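Local atomic coordinates of nudix hydrolase DR_0079 (Deinococcus radiodurans, PDB entry 2O5F), a protein that hydrolyses nucleoside di- and triphosphates to monophosphates with the help of magnesium, with a marked preference for CDP and CTP. Residues Val34-Arg42 with Asp65-Gln73. Sequence-based numbering, arbitrary orientation.
Sequences VRVVNAFLR and DVSVGGAVQ
Val-37, Ala-39, Val-68 and Val-72 make the apolar centre, on the face of the sheet that helix 78-90 covers. The CG1 methyl of Val-37 meets CG2 of Val-72 at 4.0 Å, the two branched side chains crossing at about a right angle. Next along, Ala-39 sets its CB against CB of Val-68; its single methyl leaves room for Phe-82 of helix 78-90, which it touches. On the other face, Phe-40 has its CG anti to the carbonyl carbon (chi1 -74°), a turn that brings CZ back to within 3.9 Å of Val-66 CG1, and Leu-162 of helix 159-166 packs on the same valine. The OD1 of Asn-38 lies 3.4 Å from Val-66 CG2.

Strands 35-42 and 68-71 run antiparallel, and the Nudix box begins within the second, an outer strand of the mixed Nudix sheet, at Gly-69. This glycine sits opposite Asn-38, where a CB would clash with OD1, and its N-H is hydrogen-bonded to OE1 of Glu-89, which probably binds magnesium. Val-37 N donates to Gly-70 O at 2.9 Å, and Gly-70 N returns the bond to Val-37 O. Beyond, the N-H of Val-72 points almost straight at Arg-35 O, with an N-H...O angle of 176°.

At the opposite end, Ser-67 and Val-68 both face Ala-39 in a classic beta bulge. Here Ala-39 N donates to Val-68 O (2.8 Å) and Val-68 N to Ala-39 O (3.2 Å). Ser-67 OG, anti to its own carbonyl carbon (chi1 -53°), accepts the N-H of Leu-41 at 2.9 Å and also bonds to Trp-49 O, so a small hydroxyl suits a place between two backbones. Replacing Ser-67 by alanine removes the hydroxyl, and the Leu-41 N-H and the Trp-49 carbonyl would probably lose the partner they share.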
ATOM      1  N   VAL A  34       1.251   1.322 -14.422  1.00 21.90           N
ATOM      2  CA  VAL A  34       1.002   0.042 -13.764  1.00 21.72           C
ATOM      3  C   VAL A  34       0.112   0.192 -12.532  1.00 21.70           C
ATOM      4  O   VAL A  34      -0.192   1.310 -12.098  1.00 20.78           O
ATOM      5  CB  VAL A  34       2.314  -0.668 -13.354  1.00 23.31           C
ATOM      6  CG1 VAL A  34       3.177  -0.914 -14.592  1.00 21.65           C
ATOM      7  CG2 VAL A  34       3.075   0.163 -12.325  1.00 21.63           C
ATOM      8  N   ARG A  35      -0.297  -0.947 -11.974  1.00 22.40           N
ATOM      9  CA  ARG A  35      -1.183  -0.978 -10.812  1.00 22.62           C
ATOM     10  C   ARG A  35      -0.517  -1.520  -9.544  1.00 21.74           C
ATOM     11  O   ARG A  35       0.282  -2.458  -9.590  1.00 19.38           O
ATOM     12  CB  ARG A  35      -2.429  -1.823 -11.141  1.00 23.76           C
ATOM     13  CG  ARG A  35      -3.024  -1.493 -12.509  1.00 26.76           C
ATOM     14  CD  ARG A  35      -4.492  -1.893 -12.702  1.00 31.66           C
ATOM     15  NE  ARG A  35      -4.693  -3.305 -12.977  1.00 33.54           N
ATOM     16  CZ  ARG A  35      -5.721  -3.807 -13.664  1.00 32.98           C
ATOM     17  NH1 ARG A  35      -6.670  -3.018 -14.167  1.00 32.26           N
ATOM     18  NH2 ARG A  35      -5.796  -5.112 -13.855  1.00 31.87           N
ATOM     19  N   VAL A  36      -0.840  -0.901  -8.415  1.00 18.80           N
ATOM     20  CA  VAL A  36      -0.326  -1.332  -7.120  1.00 18.21           C
ATOM     21  C   VAL A  36      -1.490  -1.360  -6.134  1.00 17.97           C
ATOM     22  O   VAL A  36      -2.568  -0.838  -6.420  1.00 20.81           O
ATOM     23  CB  VAL A  36       0.757  -0.364  -6.566  1.00 18.41           C
ATOM     24  CG1 VAL A  36       1.946  -0.308  -7.523  1.00 18.34           C
ATOM     25  CG2 VAL A  36       0.166   1.030  -6.359  1.00 20.79           C
ATOM     26  N   VAL A  37      -1.278  -1.986  -4.986  1.00 19.40           N
ATOM     27  CA  VAL A  37      -2.299  -2.025  -3.949  1.00 20.22           C
ATOM     28  C   VAL A  37      -1.630  -1.486  -2.690  1.00 19.07           C
ATOM     29  O   VAL A  37      -0.421  -1.639  -2.499  1.00 18.21           O
ATOM     30  CB  VAL A  37      -2.828  -3.466  -3.678  1.00 20.50           C
ATOM     31  CG1 VAL A  37      -3.843  -3.868  -4.742  1.00 23.73           C
ATOM     32  CG2 VAL A  37      -1.668  -4.458  -3.662  1.00 24.33           C
ATOM     33  N   ASN A  38      -2.422  -0.835  -1.850  1.00 18.09           N
ATOM     34  CA  ASN A  38      -1.929  -0.277  -0.606  1.00 18.92           C
ATOM     35  C   ASN A  38      -3.034  -0.496   0.412  1.00 19.36           C
ATOM     36  O   ASN A  38      -4.216  -0.468   0.065  1.00 22.20           O
ATOM     37  CB  ASN A  38      -1.636   1.220  -0.755  1.00 19.88           C
ATOM     38  CG  ASN A  38      -0.325   1.495  -1.482  1.00 18.33           C
ATOM     39  OD1 ASN A  38       0.737   1.071  -1.041  1.00 19.55           O
ATOM     40  ND2 ASN A  38      -0.400   2.205  -2.598  1.00 20.09           N
ATOM     41  N   ALA A  39      -2.656  -0.747   1.656  1.00 18.88           N
ATOM     42  CA  ALA A  39      -3.656  -0.950   2.694  1.00 18.41           C
ATOM     43  C   ALA A  39      -3.139  -0.462   4.026  1.00 19.05           C
ATOM     44  O   ALA A  39      -1.934  -0.413   4.265  1.00 19.24           O
ATOM     45  CB  ALA A  39      -4.039  -2.424   2.790  1.00 15.73           C
ATOM     46  N   PHE A  40      -4.083  -0.082   4.876  1.00 18.31           N
ATOM     47  CA  PHE A  40      -3.792   0.394   6.205  1.00 18.16           C
ATOM     48  C   PHE A  40      -4.511  -0.516   7.182  1.00 19.34           C
ATOM     49  O   PHE A  40      -5.668  -0.877   6.966  1.00 20.27           O
ATOM     50  CB  PHE A  40      -4.303   1.823   6.390  1.00 20.99           C
ATOM     51  CG  PHE A  40      -3.486   2.857   5.682  1.00 21.35           C
ATOM     52  CD1 PHE A  40      -2.206   3.166   6.121  1.00 21.20           C
ATOM     53  CD2 PHE A  40      -3.997   3.531   4.577  1.00 23.03           C
ATOM     54  CE1 PHE A  40      -1.438   4.140   5.470  1.00 22.52           C
ATOM     55  CE2 PHE A  40      -3.236   4.505   3.916  1.00 25.09           C
ATOM     56  CZ  PHE A  40      -1.953   4.806   4.369  1.00 23.93           C
ATOM     57  N   LEU A  41      -3.808  -0.899   8.235  1.00 18.98           N
ATOM     58  CA  LEU A  41      -4.377  -1.723   9.288  1.00 19.21           C
ATOM     59  C   LEU A  41      -4.739  -0.712  10.377  1.00 19.90           C
ATOM     60  O   LEU A  41      -3.857  -0.042  10.914  1.00 17.82           O
ATOM     61  CB  LEU A  41      -3.322  -2.699   9.808  1.00 18.57           C
ATOM     62  CG  LEU A  41      -3.718  -3.588  10.991  1.00 21.80           C
ATOM     63  CD1 LEU A  41      -4.783  -4.584  10.545  1.00 20.88           C
ATOM     64  CD2 LEU A  41      -2.492  -4.331  11.509  1.00 21.98           C
ATOM     65  N   ARG A  42      -6.025  -0.580  10.694  1.00 19.84           N
ATOM     66  CA  ARG A  42      -6.438   0.372  11.723  1.00 20.51           C
ATOM     67  C   ARG A  42      -7.121  -0.318  12.898  1.00 19.20           C
ATOM     68  O   ARG A  42      -7.983  -1.179  12.711  1.00 20.65           O
ATOM     69  CB  ARG A  42      -7.385   1.430  11.139  1.00 24.21           C
ATOM     70  CG  ARG A  42      -7.766   2.516  12.142  1.00 30.13           C
ATOM     71  CD  ARG A  42      -8.797   3.479  11.579  1.00 35.23           C
ATOM     72  NE  ARG A  42     -10.001   2.775  11.149  1.00 41.08           N
ATOM     73  CZ  ARG A  42     -11.107   3.371  10.714  1.00 42.67           C
ATOM     74  NH1 ARG A  42     -11.169   4.697  10.649  1.00 45.25           N
ATOM     75  NH2 ARG A  42     -12.150   2.643  10.336  1.00 44.40           N
ATOM     76  N   ASP A  65       6.127   3.300   5.969  1.00 18.83           N
ATOM     77  CA  ASP A  65       5.380   2.896   4.783  1.00 19.56           C
ATOM     78  C   ASP A  65       3.954   2.495   5.140  1.00 18.90           C
ATOM     79  O   ASP A  65       3.577   2.513   6.309  1.00 19.41           O
ATOM     80  CB  ASP A  65       6.102   1.718   4.121  1.00 21.81           C
ATOM     81  CG  ASP A  65       5.611   1.435   2.709  1.00 23.46           C
ATOM     82  OD1 ASP A  65       4.892   2.278   2.134  1.00 25.30           O
ATOM     83  OD2 ASP A  65       5.969   0.365   2.176  1.00 29.34           O
ATOM     84  N   VAL A  66       3.159   2.146   4.132  1.00 17.37           N
ATOM     85  CA  VAL A  66       1.791   1.699   4.381  1.00 18.22           C
ATOM     86  C   VAL A  66       1.912   0.344   5.077  1.00 17.56           C
ATOM     87  O   VAL A  66       2.957  -0.317   5.001  1.00 16.71           O
ATOM     88  CB  VAL A  66       0.983   1.493   3.060  1.00 19.06           C
ATOM     89  CG1 VAL A  66       0.702   2.830   2.391  1.00 20.30           C
ATOM     90  CG2 VAL A  66       1.768   0.584   2.109  1.00 19.98           C
ATOM     91  N   SER A  67       0.841  -0.080   5.741  1.00 16.82           N
ATOM     92  CA  SER A  67       0.831  -1.365   6.439  1.00 17.64           C
ATOM     93  C   SER A  67       1.129  -2.525   5.489  1.00 17.57           C
ATOM     94  O   SER A  67       1.917  -3.419   5.811  1.00 16.44           O
ATOM     95  CB  SER A  67      -0.536  -1.601   7.086  1.00 19.09           C
ATOM     96  OG  SER A  67      -0.913  -0.498   7.914  1.00 21.12           O
ATOM     97  N   VAL A  68       0.480  -2.503   4.327  1.00 20.46           N
ATOM     98  CA  VAL A  68       0.639  -3.547   3.306  1.00 22.06           C
ATOM     99  C   VAL A  68       0.658  -2.870   1.940  1.00 21.62           C
ATOM    100  O   VAL A  68      -0.217  -2.067   1.636  1.00 19.56           O
ATOM    101  CB  VAL A  68      -0.561  -4.526   3.282  1.00 24.12           C
ATOM    102  CG1 VAL A  68      -0.210  -5.744   2.445  1.00 27.09           C
ATOM    103  CG2 VAL A  68      -0.962  -4.914   4.685  1.00 26.00           C
ATOM    104  N   GLY A  69       1.638  -3.198   1.107  1.00 21.19           N
ATOM    105  CA  GLY A  69       1.675  -2.580  -0.205  1.00 21.88           C
ATOM    106  C   GLY A  69       2.557  -3.291  -1.205  1.00 23.54           C
ATOM    107  O   GLY A  69       3.590  -3.849  -0.844  1.00 23.80           O
ATOM    108  N   GLY A  70       2.153  -3.271  -2.471  1.00 23.05           N
ATOM    109  CA  GLY A  70       2.954  -3.917  -3.493  1.00 22.93           C
ATOM    110  C   GLY A  70       2.313  -3.847  -4.861  1.00 22.74           C
ATOM    111  O   GLY A  70       1.128  -3.536  -4.991  1.00 21.23           O
ATOM    112  N   ALA A  71       3.101  -4.154  -5.887  1.00 23.18           N
ATOM    113  CA  ALA A  71       2.613  -4.127  -7.252  1.00 23.63           C
ATOM    114  C   ALA A  71       1.693  -5.306  -7.543  1.00 25.02           C
ATOM    115  O   ALA A  71       1.875  -6.395  -7.002  1.00 24.01           O
ATOM    116  CB  ALA A  71       3.794  -4.134  -8.226  1.00 26.45           C
ATOM    117  N   VAL A  72       0.704  -5.076  -8.398  1.00 23.38           N
ATOM    118  CA  VAL A  72      -0.236  -6.120  -8.792  1.00 23.86           C
ATOM    119  C   VAL A  72       0.419  -6.886  -9.944  1.00 25.93           C
ATOM    120  O   VAL A  72       0.876  -6.281 -10.918  1.00 24.90           O
ATOM    121  CB  VAL A  72      -1.566  -5.525  -9.307  1.00 23.30           C
ATOM    122  CG1 VAL A  72      -2.529  -6.638  -9.676  1.00 20.64           C
ATOM    123  CG2 VAL A  72      -2.176  -4.614  -8.254  1.00 23.87           C
ATOM    124  N   GLN A  73       0.470  -8.207  -9.836  1.00 24.91           N
ATOM    125  CA  GLN A  73       1.084  -9.017 -10.882  1.00 27.13           C
ATOM    126  C   GLN A  73       0.173  -9.200 -12.084  1.00 26.83           C
ATOM    127  O   GLN A  73      -1.049  -9.207 -11.953  1.00 23.02           O
ATOM    128  CB  GLN A  73       1.480 -10.385 -10.330  1.00 31.56           C
ATOM    129  CG  GLN A  73       2.503 -10.312  -9.217  1.00 37.62           C
ATOM    130  CD  GLN A  73       2.934 -11.678  -8.732  1.00 40.96           C
ATOM    131  OE1 GLN A  73       3.661 -11.795  -7.743  1.00 44.81           O
ATOM    132  NE2 GLN A  73       2.492 -12.723  -9.426  1.00 42.00           N
TER